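Local coordinates for zinc peptidase (Vibrio cholerae, PDB 2GU1), which hydrolyses the peptide cross-links between adjacent peptidoglycan strands as a zinc-dependent DD-endopeptidase of the bacterial cell wall, at residues R203-K208 with P310-E315; A243-T248 with T276-L281; R211-G216 with N233-A238. All blocks are in the same frame, centred on the assembly; numbering follows the deposited sequence.

Contact 1 (R203-K208 with P310-E315). With ZN (zinc ion), chain B.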
loop_
_atom_site.group_PDB
_atom_site.type_symbol
_atom_site.label_atom_id
_atom_site.label_comp_id
_atom_site.label_asym_id
_atom_site.label_seq_id
_atom_site.Cartn_x
_atom_site.Cartn_y
_atom_site.Cartn_z
ATOM N N ARG A 203 -0.228 0.258 -18.655
ATOM C CA ARG A 203 -1.595 0.581 -18.268
ATOM C C ARG A 203 -2.402 -0.655 -17.837
ATOM O O ARG A 203 -3.169 -0.598 -16.876
ATOM C CB ARG A 203 -2.308 1.265 -19.433
ATOM C CG ARG A 203 -3.789 1.504 -19.188
ATOM C CD ARG A 203 -3.992 2.584 -18.162
ATOM N NE ARG A 203 -3.656 3.894 -18.710
ATOM C CZ ARG A 203 -3.625 5.021 -18.004
ATOM N NH1 ARG A 203 -3.913 5.008 -16.701
ATOM N NH2 ARG A 203 -3.306 6.165 -18.603
ATOM N N TYR A 204 -2.208 -1.768 -18.545
ATOM C CA TYR A 204 -2.945 -3.012 -18.300
ATOM C C TYR A 204 -2.178 -4.168 -17.662
ATOM O O TYR A 204 -1.014 -4.396 -17.978
ATOM C CB TYR A 204 -3.537 -3.516 -19.625
ATOM C CG TYR A 204 -4.476 -2.529 -20.283
ATOM C CD1 TYR A 204 -5.773 -2.353 -19.813
ATOM C CD2 TYR A 204 -4.050 -1.743 -21.353
ATOM C CE1 TYR A 204 -6.631 -1.412 -20.389
ATOM C CE2 TYR A 204 -4.891 -0.806 -21.935
ATOM C CZ TYR A 204 -6.179 -0.643 -21.451
ATOM O OH TYR A 204 -7.011 0.293 -22.027
ATOM N N PRO A 205 -2.836 -4.914 -16.751
ATOM C CA PRO A 205 -2.248 -6.065 -16.056
ATOM C C PRO A 205 -2.525 -7.378 -16.800
ATOM O O PRO A 205 -2.192 -8.456 -16.306
ATOM C CB PRO A 205 -2.938 -6.037 -14.698
ATOM C CG PRO A 205 -4.338 -5.612 -15.075
ATOM C CD PRO A 205 -4.090 -4.492 -16.089
ATOM N N VAL A 206 -3.151 -7.287 -17.973
ATOM C CA VAL A 206 -3.466 -8.477 -18.759
ATOM C C VAL A 206 -3.250 -8.221 -20.257
ATOM O O VAL A 206 -3.108 -7.069 -20.696
ATOM C CB VAL A 206 -4.940 -8.934 -18.551
ATOM C CG1 VAL A 206 -5.171 -9.376 -17.098
ATOM C CG2 VAL A 206 -5.885 -7.807 -18.918
ATOM N N ASP A 207 -3.233 -9.302 -21.034
ATOM C CA ASP A 207 -3.036 -9.199 -22.471
ATOM C C ASP A 207 -4.252 -8.593 -23.158
ATOM O O ASP A 207 -5.368 -8.618 -22.618
ATOM C CB ASP A 207 -2.710 -10.576 -23.054
ATOM C CG ASP A 207 -1.374 -11.111 -22.566
ATOM O OD1 ASP A 207 -0.361 -10.374 -22.644
ATOM O OD2 ASP A 207 -1.330 -12.271 -22.106
ATOM N N LYS A 208 -4.032 -8.046 -24.351
ATOM C CA LYS A 208 -5.096 -7.399 -25.115
ATOM C C LYS A 208 -6.400 -8.179 -25.173
ATOM O O LYS A 208 -7.490 -7.601 -25.096
ATOM C CB LYS A 208 -4.616 -7.106 -26.543
ATOM C CG LYS A 208 -3.406 -6.181 -26.613
ATOM C CD LYS A 208 -3.083 -5.788 -28.051
ATOM C CE LYS A 208 -1.890 -4.849 -28.111
ATOM N NZ LYS A 208 -1.597 -4.409 -29.509
ATOM N N PRO A 310 -16.138 -14.935 -12.594
ATOM C CA PRO A 310 -14.683 -14.827 -12.685
ATOM C C PRO A 310 -14.253 -13.508 -13.318
ATOM O O PRO A 310 -14.896 -13.016 -14.245
ATOM C CB PRO A 310 -14.302 -16.023 -13.552
ATOM C CG PRO A 310 -15.371 -17.018 -13.247
ATOM C CD PRO A 310 -16.604 -16.159 -13.271
ATOM N N HIS A 311 -13.167 -12.940 -12.803
ATOM C CA HIS A 311 -12.634 -11.692 -13.318
ATOM C C HIS A 311 -11.455 -11.262 -12.462
ATOM O O HIS A 311 -11.296 -11.715 -11.329
ATOM C CB HIS A 311 -13.687 -10.576 -13.268
ATOM C CG HIS A 311 -14.037 -10.136 -11.877
ATOM N ND1 HIS A 311 -14.803 -10.902 -11.025
ATOM C CD2 HIS A 311 -13.732 -9.005 -11.196
ATOM C CE1 HIS A 311 -14.961 -10.259 -9.880
ATOM N NE2 HIS A 311 -14.322 -9.105 -9.958
ATOM N N LEU A 312 -10.633 -10.390 -13.015
ATOM C CA LEU A 312 -9.508 -9.860 -12.277
ATOM C C LEU A 312 -9.941 -8.491 -11.771
ATOM O O LEU A 312 -10.494 -7.679 -12.523
ATOM C CB LEU A 312 -8.282 -9.694 -13.173
ATOM C CG LEU A 312 -7.095 -8.978 -12.522
ATOM C CD1 LEU A 312 -6.403 -9.911 -11.533
ATOM C CD2 LEU A 312 -6.111 -8.536 -13.595
ATOM N N HIS A 313 -9.726 -8.254 -10.483
ATOM C CA HIS A 313 -10.036 -6.963 -9.891
ATOM C C HIS A 313 -8.646 -6.358 -9.692
ATOM O O HIS A 313 -7.857 -6.877 -8.899
ATOM C CB HIS A 313 -10.739 -7.146 -8.544
ATOM C CG HIS A 313 -10.894 -5.878 -7.767
ATOM N ND1 HIS A 313 -12.047 -5.123 -7.789
ATOM C CD2 HIS A 313 -10.028 -5.218 -6.958
ATOM C CE1 HIS A 313 -11.887 -4.055 -7.026
ATOM N NE2 HIS A 313 -10.670 -4.089 -6.511
ATOM N N PHE A 314 -8.350 -5.286 -10.426
ATOM C CA PHE A 314 -7.043 -4.625 -10.376
ATOM C C PHE A 314 -7.119 -3.272 -9.676
ATOM O O PHE A 314 -8.060 -2.495 -9.891
ATOM C CB PHE A 314 -6.514 -4.455 -11.817
ATOM C CG PHE A 314 -5.205 -3.714 -11.920
ATOM C CD1 PHE A 314 -4.048 -4.213 -11.334
ATOM C CD2 PHE A 314 -5.132 -2.511 -12.622
ATOM C CE1 PHE A 314 -2.828 -3.522 -11.448
ATOM C CE2 PHE A 314 -3.935 -1.818 -12.739
ATOM C CZ PHE A 314 -2.773 -2.321 -12.150
ATOM N N GLU A 315 -6.130 -2.986 -8.834
ATOM C CA GLU A 315 -6.110 -1.715 -8.117
ATOM C C GLU A 315 -4.759 -1.026 -8.176
ATOM O O GLU A 315 -3.717 -1.680 -8.208
ATOM C CB GLU A 315 -6.484 -1.926 -6.641
ATOM C CG GLU A 315 -7.977 -2.096 -6.386
ATOM C CD GLU A 315 -8.312 -2.288 -4.907
ATOM O OE1 GLU A 315 -7.540 -1.824 -4.043
ATOM O OE2 GLU A 315 -9.360 -2.896 -4.614
HETATM ZN ZN ZN B . -13.780 -5.240 -8.869
#
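Pro205 lays its ring over Phe314 and at the same time meets Leu312, and these three residues make most of the contact. Pro205 CG stands 4.0 Å from the centroid of the Phe314 ring and only 20° off the ring normal, a CH-pi contact over one face. It is displaced toward the CG side of the ring, with Phe314 CG 3.8 Å from Pro205 CG; Pro205 CB lies above the CD1 and CE1 side and Pro205 CD reaches toward CD2. Phe314 CG stands anti to the backbone N (chi1 177°), on the side of the strand that faces the loop. The same Pro205 CG touches Leu312 CD2 at 3.7 Å, and Val206 CG1 comes to that methyl at 3.7 Å, so the CD2 branch of Leu312 sits against both loop residues. Val206 and Leu312 run past each other in opposite senses, while the proline crosses both of its partners at a slant.

Leu312 and Phe314 alternate with His313, whose side chain leaves the other side of strand 312-318. There His313 ND1 binds the zinc ion at 2.0 Å, together with His232 and Asp236. His313 NE2 donates to Glu315 OE2 at 2.6 Å, meeting the carboxylate on its anti lone pair nearly in the imidazole plane. The other oxygen, Glu315 OE1, is salt-bridged to Arg277, so the carboxylate that holds His313 NE2 is itself positioned; together with the metal bond this probably fixes the rotation of the imidazole.

The side-chain contacts across the two segments are all between carbons: proline, valine, leucine and phenylalanine bury the back of a strand whose front carries a catalytic zinc ligand. Polar work is thus kept on one side of the strand, the apolar contact with loop 203-208 on the other.

Contact 2 (A243-T248 with T276-L281)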
loop_
_atom_site.group_PDB
_atom_site.type_symbol
_atom_site.label_atom_id
_atom_site.label_comp_id
_atom_site.label_asym_id
_atom_site.label_seq_id
_atom_site.Cartn_x
_atom_site.Cartn_y
_atom_site.Cartn_z
ATOM N N ALA A 243 -6.184 -17.087 -16.996
ATOM C CA ALA A 243 -5.528 -16.105 -17.850
ATOM C C ALA A 243 -4.342 -15.510 -17.108
ATOM O O ALA A 243 -4.416 -15.270 -15.902
ATOM C CB ALA A 243 -6.501 -14.998 -18.232
ATOM N N PRO A 244 -3.228 -15.268 -17.816
ATOM C CA PRO A 244 -2.050 -14.692 -17.167
ATOM C C PRO A 244 -2.279 -13.258 -16.700
ATOM O O PRO A 244 -2.942 -12.462 -17.377
ATOM C CB PRO A 244 -0.974 -14.786 -18.249
ATOM C CG PRO A 244 -1.772 -14.617 -19.514
ATOM C CD PRO A 244 -2.963 -15.528 -19.243
ATOM N N VAL A 245 -1.725 -12.946 -15.533
ATOM C CA VAL A 245 -1.836 -11.620 -14.928
ATOM C C VAL A 245 -0.404 -11.127 -14.801
ATOM O O VAL A 245 0.463 -11.872 -14.347
ATOM C CB VAL A 245 -2.483 -11.708 -13.519
ATOM C CG1 VAL A 245 -2.494 -10.345 -12.848
ATOM C CG2 VAL A 245 -3.895 -12.248 -13.638
ATOM N N TYR A 246 -0.153 -9.886 -15.213
ATOM C CA TYR A 246 1.192 -9.330 -15.169
ATOM C C TYR A 246 1.281 -8.073 -14.319
ATOM O O TYR A 246 0.311 -7.323 -14.217
ATOM C CB TYR A 246 1.650 -8.962 -16.574
ATOM C CG TYR A 246 1.442 -10.052 -17.595
ATOM C CD1 TYR A 246 2.411 -11.030 -17.810
ATOM C CD2 TYR A 246 0.269 -10.102 -18.348
ATOM C CE1 TYR A 246 2.218 -12.034 -18.763
ATOM C CE2 TYR A 246 0.066 -11.101 -19.301
ATOM C CZ TYR A 246 1.043 -12.058 -19.503
ATOM O OH TYR A 246 0.857 -13.020 -20.465
ATOM N N SER A 247 2.456 -7.840 -13.740
ATOM C CA SER A 247 2.675 -6.638 -12.941
ATOM C C SER A 247 2.747 -5.471 -13.909
ATOM O O SER A 247 3.351 -5.579 -14.979
ATOM C CB SER A 247 3.993 -6.721 -12.163
ATOM O OG SER A 247 4.275 -5.481 -11.513
ATOM N N THR A 248 2.126 -4.356 -13.542
ATOM C CA THR A 248 2.142 -3.181 -14.399
ATOM C C THR A 248 3.406 -2.352 -14.175
ATOM O O THR A 248 3.579 -1.290 -14.776
ATOM C CB THR A 248 0.904 -2.313 -14.146
ATOM O OG1 THR A 248 0.733 -2.124 -12.733
ATOM C CG2 THR A 248 -0.340 -2.993 -14.718
ATOM N N THR A 276 0.183 -1.800 -6.410
ATOM C CA THR A 276 -0.892 -2.346 -7.232
ATOM C C THR A 276 -1.368 -3.617 -6.542
ATOM O O THR A 276 -0.564 -4.331 -5.928
ATOM C CB THR A 276 -0.420 -2.702 -8.665
ATOM O OG1 THR A 276 0.770 -3.499 -8.603
ATOM C CG2 THR A 276 -0.156 -1.441 -9.473
ATOM N N ARG A 277 -2.673 -3.874 -6.617
ATOM C CA ARG A 277 -3.271 -5.065 -6.015
ATOM C C ARG A 277 -3.947 -5.902 -7.090
ATOM O O ARG A 277 -4.518 -5.352 -8.043
ATOM C CB ARG A 277 -4.339 -4.685 -4.991
ATOM C CG ARG A 277 -3.843 -3.912 -3.806
ATOM C CD ARG A 277 -5.042 -3.577 -2.944
ATOM N NE ARG A 277 -4.660 -3.072 -1.638
ATOM C CZ ARG A 277 -5.492 -2.435 -0.829
ATOM N NH1 ARG A 277 -6.747 -2.227 -1.208
ATOM N NH2 ARG A 277 -5.077 -2.019 0.362
ATOM N N TYR A 278 -3.909 -7.222 -6.911
ATOM C CA TYR A 278 -4.501 -8.161 -7.867
ATOM C C TYR A 278 -5.336 -9.162 -7.047
ATOM O O TYR A 278 -4.788 -9.946 -6.277
ATOM C CB TYR A 278 -3.375 -8.887 -8.626
ATOM C CG TYR A 278 -2.315 -7.962 -9.213
ATOM C CD1 TYR A 278 -2.325 -7.617 -10.567
ATOM C CD2 TYR A 278 -1.333 -7.395 -8.401
ATOM C CE1 TYR A 278 -1.389 -6.724 -11.089
ATOM C CE2 TYR A 278 -0.394 -6.499 -8.914
ATOM C CZ TYR A 278 -0.430 -6.163 -10.255
ATOM O OH TYR A 278 0.462 -5.228 -10.740
ATOM N N LEU A 279 -6.656 -9.139 -7.222
ATOM C CA LEU A 279 -7.546 -10.013 -6.458
ATOM C C LEU A 279 -8.257 -11.130 -7.214
ATOM O O LEU A 279 -8.313 -11.139 -8.447
ATOM C CB LEU A 279 -8.610 -9.177 -5.749
ATOM C CG LEU A 279 -8.226 -8.295 -4.564
ATOM C CD1 LEU A 279 -7.132 -7.319 -4.950
ATOM C CD2 LEU A 279 -9.487 -7.550 -4.088
ATOM N N HIS A 280 -8.799 -12.063 -6.432
ATOM C CA HIS A 280 -9.548 -13.212 -6.932
ATOM C C HIS A 280 -8.729 -14.161 -7.801
ATOM O O HIS A 280 -9.281 -14.948 -8.570
ATOM C CB HIS A 280 -10.771 -12.722 -7.709
ATOM C CG HIS A 280 -11.613 -11.748 -6.945
ATOM N ND1 HIS A 280 -12.222 -12.067 -5.750
ATOM C CD2 HIS A 280 -11.940 -10.458 -7.198
ATOM C CE1 HIS A 280 -12.888 -11.018 -5.300
ATOM N NE2 HIS A 280 -12.734 -10.028 -6.161
ATOM N N LEU A 281 -7.415 -14.101 -7.661
ATOM C CA LEU A 281 -6.531 -14.945 -8.447
ATOM C C LEU A 281 -6.764 -16.443 -8.245
ATOM O O LEU A 281 -7.069 -16.900 -7.140
ATOM C CB LEU A 281 -5.078 -14.601 -8.110
ATOM C CG LEU A 281 -4.657 -13.137 -8.311
ATOM C CD1 LEU A 281 -3.272 -12.922 -7.739
ATOM C CD2 LEU A 281 -4.681 -12.790 -9.810
#
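Tyr278 reaches from strand 274-281 toward the segment 243-248 and meets four of its residues in succession. From CB the ring swings out with CG anti to the carbonyl carbon (chi1 -50°), and it slides past Val245 in the opposite direction. The first ring atom to touch is CD1, with Val245 CG1 3.6 Å from Tyr278 CD1. One atom further, Tyr278 CE1 lies 3.6 Å from the carbonyl oxygen Tyr246 O, which approaches the ring obliquely. CZ then comes up to Ser247 CA, and at the tip Tyr278 OH is 3.4 Å from that same alpha carbon.

The hydroxyl has polar company on both segments. Thr248 N gives it a weak hydrogen bond, with 3.4 Å between Thr248 N and Tyr278 OH, although the angle at the hydrogen is a fair 156°. Much shorter is the bond inside its own strand, 2.8 Å between Tyr278 OH and Thr276 OG1, in which either group could be the donor; Thr276 OG1 is bonded to His270 NE2 too. The buried phenol oxygen therefore has two partners, of which the threonine hydroxyl is the closer. Two smaller contacts flank the tyrosine: the other methyl of Val245, CG2, packs against Leu281 CD2 at 3.9 Å, and Thr248 OG1 rests on Thr276 CG2 at 3.4 Å.

The segments join two different sheets of the M23 peptidase domain. Strand 244-246 belongs to a small three-stranded antiparallel sheet and pairs with 297-300. Strand 274-281 runs in the larger sheet between 265-269 and 312-318. Tyr278 bridges the two through Val245 and Ile298; on its own sheet its ring also meets that of Phe314 on 312-318, planes about 45° apart.

Contact 3 (R211-G216 with N233-A238). With ZN (zinc ion), chain B.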
loop_
_atom_site.group_PDB
_atom_site.type_symbol
_atom_site.label_atom_id
_atom_site.label_comp_id
_atom_site.label_asym_id
_atom_site.label_seq_id
_atom_site.Cartn_x
_atom_site.Cartn_y
_atom_site.Cartn_z
ATOM N N ARG A 211 -8.639 -7.303 -22.004
ATOM C CA ARG A 211 -8.665 -5.946 -21.484
ATOM C C ARG A 211 -10.062 -5.328 -21.388
ATOM O O ARG A 211 -10.211 -4.181 -20.969
ATOM C CB ARG A 211 -7.703 -5.072 -22.306
ATOM C CG ARG A 211 -6.255 -5.543 -22.173
ATOM C CD ARG A 211 -5.209 -4.674 -22.885
ATOM N NE ARG A 211 -3.872 -5.200 -22.614
ATOM C CZ ARG A 211 -2.751 -4.808 -23.211
ATOM N NH1 ARG A 211 -2.780 -3.865 -24.143
ATOM N NH2 ARG A 211 -1.593 -5.371 -22.879
ATOM N N GLN A 212 -11.091 -6.091 -21.748
ATOM C CA GLN A 212 -12.453 -5.574 -21.644
ATOM C C GLN A 212 -12.757 -5.303 -20.169
ATOM O O GLN A 212 -12.623 -6.194 -19.324
ATOM C CB GLN A 212 -13.474 -6.582 -22.183
ATOM C CG GLN A 212 -14.918 -6.163 -21.923
ATOM C CD GLN A 212 -15.942 -7.195 -22.365
ATOM O OE1 GLN A 212 -17.143 -7.025 -22.144
ATOM N NE2 GLN A 212 -15.475 -8.269 -22.994
ATOM N N ILE A 213 -13.155 -4.072 -19.863
ATOM C CA ILE A 213 -13.487 -3.697 -18.493
ATOM C C ILE A 213 -14.979 -3.940 -18.252
ATOM O O ILE A 213 -15.829 -3.342 -18.911
ATOM C CB ILE A 213 -13.151 -2.210 -18.235
ATOM C CG1 ILE A 213 -11.647 -1.984 -18.409
ATOM C CG2 ILE A 213 -13.584 -1.806 -16.838
ATOM C CD1 ILE A 213 -11.226 -0.523 -18.324
ATOM N N THR A 214 -15.292 -4.827 -17.313
ATOM C CA THR A 214 -16.682 -5.150 -17.000
ATOM C C THR A 214 -17.240 -4.274 -15.879
ATOM O O THR A 214 -18.445 -4.259 -15.635
ATOM C CB THR A 214 -16.828 -6.637 -16.601
ATOM O OG1 THR A 214 -15.991 -6.923 -15.474
ATOM C CG2 THR A 214 -16.426 -7.538 -17.764
ATOM N N SER A 215 -16.353 -3.547 -15.206
ATOM C CA SER A 215 -16.733 -2.658 -14.112
ATOM C C SER A 215 -15.527 -1.805 -13.733
ATOM O O SER A 215 -14.518 -2.327 -13.265
ATOM C CB SER A 215 -17.189 -3.473 -12.902
ATOM O OG SER A 215 -17.483 -2.621 -11.811
ATOM N N GLY A 216 -15.635 -0.495 -13.935
ATOM C CA GLY A 216 -14.529 0.397 -13.631
ATOM C C GLY A 216 -14.512 0.962 -12.226
ATOM O O GLY A 216 -15.378 0.655 -11.408
ATOM N N ASN A 233 -13.195 0.117 -5.610
ATOM C CA ASN A 233 -11.875 0.723 -5.657
ATOM C C ASN A 233 -10.882 0.127 -6.654
ATOM O O ASN A 233 -9.669 0.243 -6.471
ATOM C CB ASN A 233 -11.284 0.702 -4.243
ATOM C CG ASN A 233 -11.980 1.680 -3.314
ATOM O OD1 ASN A 233 -12.201 1.395 -2.137
ATOM N ND2 ASN A 233 -12.321 2.850 -3.843
ATOM N N GLY A 234 -11.389 -0.502 -7.708
ATOM C CA GLY A 234 -10.497 -1.085 -8.693
ATOM C C GLY A 234 -11.164 -1.221 -10.048
ATOM O O GLY A 234 -12.287 -0.760 -10.242
ATOM N N THR A 235 -10.471 -1.850 -10.989
ATOM C CA THR A 235 -11.013 -2.046 -12.327
ATOM C C THR A 235 -11.145 -3.546 -12.585
ATOM O O THR A 235 -10.217 -4.309 -12.306
ATOM C CB THR A 235 -10.080 -1.427 -13.392
ATOM O OG1 THR A 235 -9.863 -0.045 -13.101
ATOM C CG2 THR A 235 -10.680 -1.552 -14.767
ATOM N N ASP A 236 -12.291 -3.974 -13.106
ATOM C CA ASP A 236 -12.502 -5.393 -13.397
ATOM C C ASP A 236 -12.288 -5.707 -14.871
ATOM O O ASP A 236 -12.910 -5.078 -15.731
ATOM C CB ASP A 236 -13.918 -5.813 -12.995
ATOM C CG ASP A 236 -14.144 -5.708 -11.509
ATOM O OD1 ASP A 236 -13.148 -5.496 -10.783
ATOM O OD2 ASP A 236 -15.302 -5.852 -11.070
ATOM N N PHE A 237 -11.405 -6.668 -15.152
ATOM C CA PHE A 237 -11.104 -7.100 -16.523
ATOM C C PHE A 237 -11.739 -8.467 -16.773
ATOM O O PHE A 237 -11.769 -9.329 -15.882
ATOM C CB PHE A 237 -9.586 -7.177 -16.748
ATOM C CG PHE A 237 -8.905 -5.837 -16.748
ATOM C CD1 PHE A 237 -9.130 -4.926 -17.776
ATOM C CD2 PHE A 237 -8.061 -5.471 -15.702
ATOM C CE1 PHE A 237 -8.526 -3.668 -17.764
ATOM C CE2 PHE A 237 -7.449 -4.220 -15.676
ATOM C CZ PHE A 237 -7.681 -3.312 -16.709
ATOM N N ALA A 238 -12.259 -8.656 -17.985
ATOM C CA ALA A 238 -12.933 -9.891 -18.361
ATOM C C ALA A 238 -11.962 -11.021 -18.671
ATOM O O ALA A 238 -11.753 -11.376 -19.834
ATOM C CB ALA A 238 -13.837 -9.639 -19.564
HETATM ZN ZN ZN B . -13.780 -5.240 -8.869
HETATM O O HOH W 1 -17.141 -7.328 -12.843
#
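Asp236 turns its CG anti to its own carbonyl carbon (chi1 -65°), and Thr214 of the other segment holds OG1 between its backbone N and carbonyl carbon (chi1 58°); the two side chains cross at about a right angle, with Thr214 OG1 against Asp236 CB at 3.4 Å. Asp236 OD1 binds the zinc ion at 2.0 Å. Asp236 OD2 is a longer 2.7 Å from the zinc ion, a much looser approach. On that second oxygen a water donates a hydrogen bond, and the same water is bonded to Thr214 OG1, so it links segment 211-216 to the zinc ligand.

The backbones are tied by three hydrogen bonds. Ala238 N donates to Gln212 O and Thr214 N to Asp236 O. The third, from Asp236 N to Ser215 O, is 2.8 Å long, so the metal-binding aspartate is held through both its N-H and its carbonyl. Ile213 and Phe237 form an antiparallel non-hydrogen-bonded pair, helped by a CA-H...O contact between Ile213 CA and Asp236 O. The chain turns a corner at Thr214, yet Ser215 beyond it still takes the Asp236 N-H.

On the sheet face away from Asp236, Ile213 and Phe237 lie side by side pointing the same way, with Ile213 CG1 3.6 Å from Phe237 CE1. Thr235 CG2 sits over one face of the Phe237 ring, offset toward the rim, and also touches Ile213 CG2 at 3.6 Å. Arg211 O comes in at the ring edge, in its plane, 3.5 Å from Phe237 CD1.

His232 and Asp236 form the HxxxD motif, and His313, second histidine of the HxH motif His311-His313, completes the protein ligands: the zinc site characteristic of M23 lysostaphin-type peptidases, here with its aspartate on a short antiparallel strand pair.

Overall arrangement
All three contacts lie on the same side of the chain's centre and gather round strand 312-318. Contact 1 spans the longest stretch of sequence; contact 3 and then contact 2 close in series between its two segments. Strand 312-318 is flanked in the large antiparallel sheet by 235-237, from contact 3, and 274-281, from contact 2. The centres of contacts 1 and 2 are about 6 Å apart, those of 1 and 3 about 7 Å, whereas contacts 2 and 3 are about 12 Å apart and do not touch. Contacts 1 and 3 each bring a ligand to the one zinc ion, so residues far apart in sequence converge on the catalytic metal.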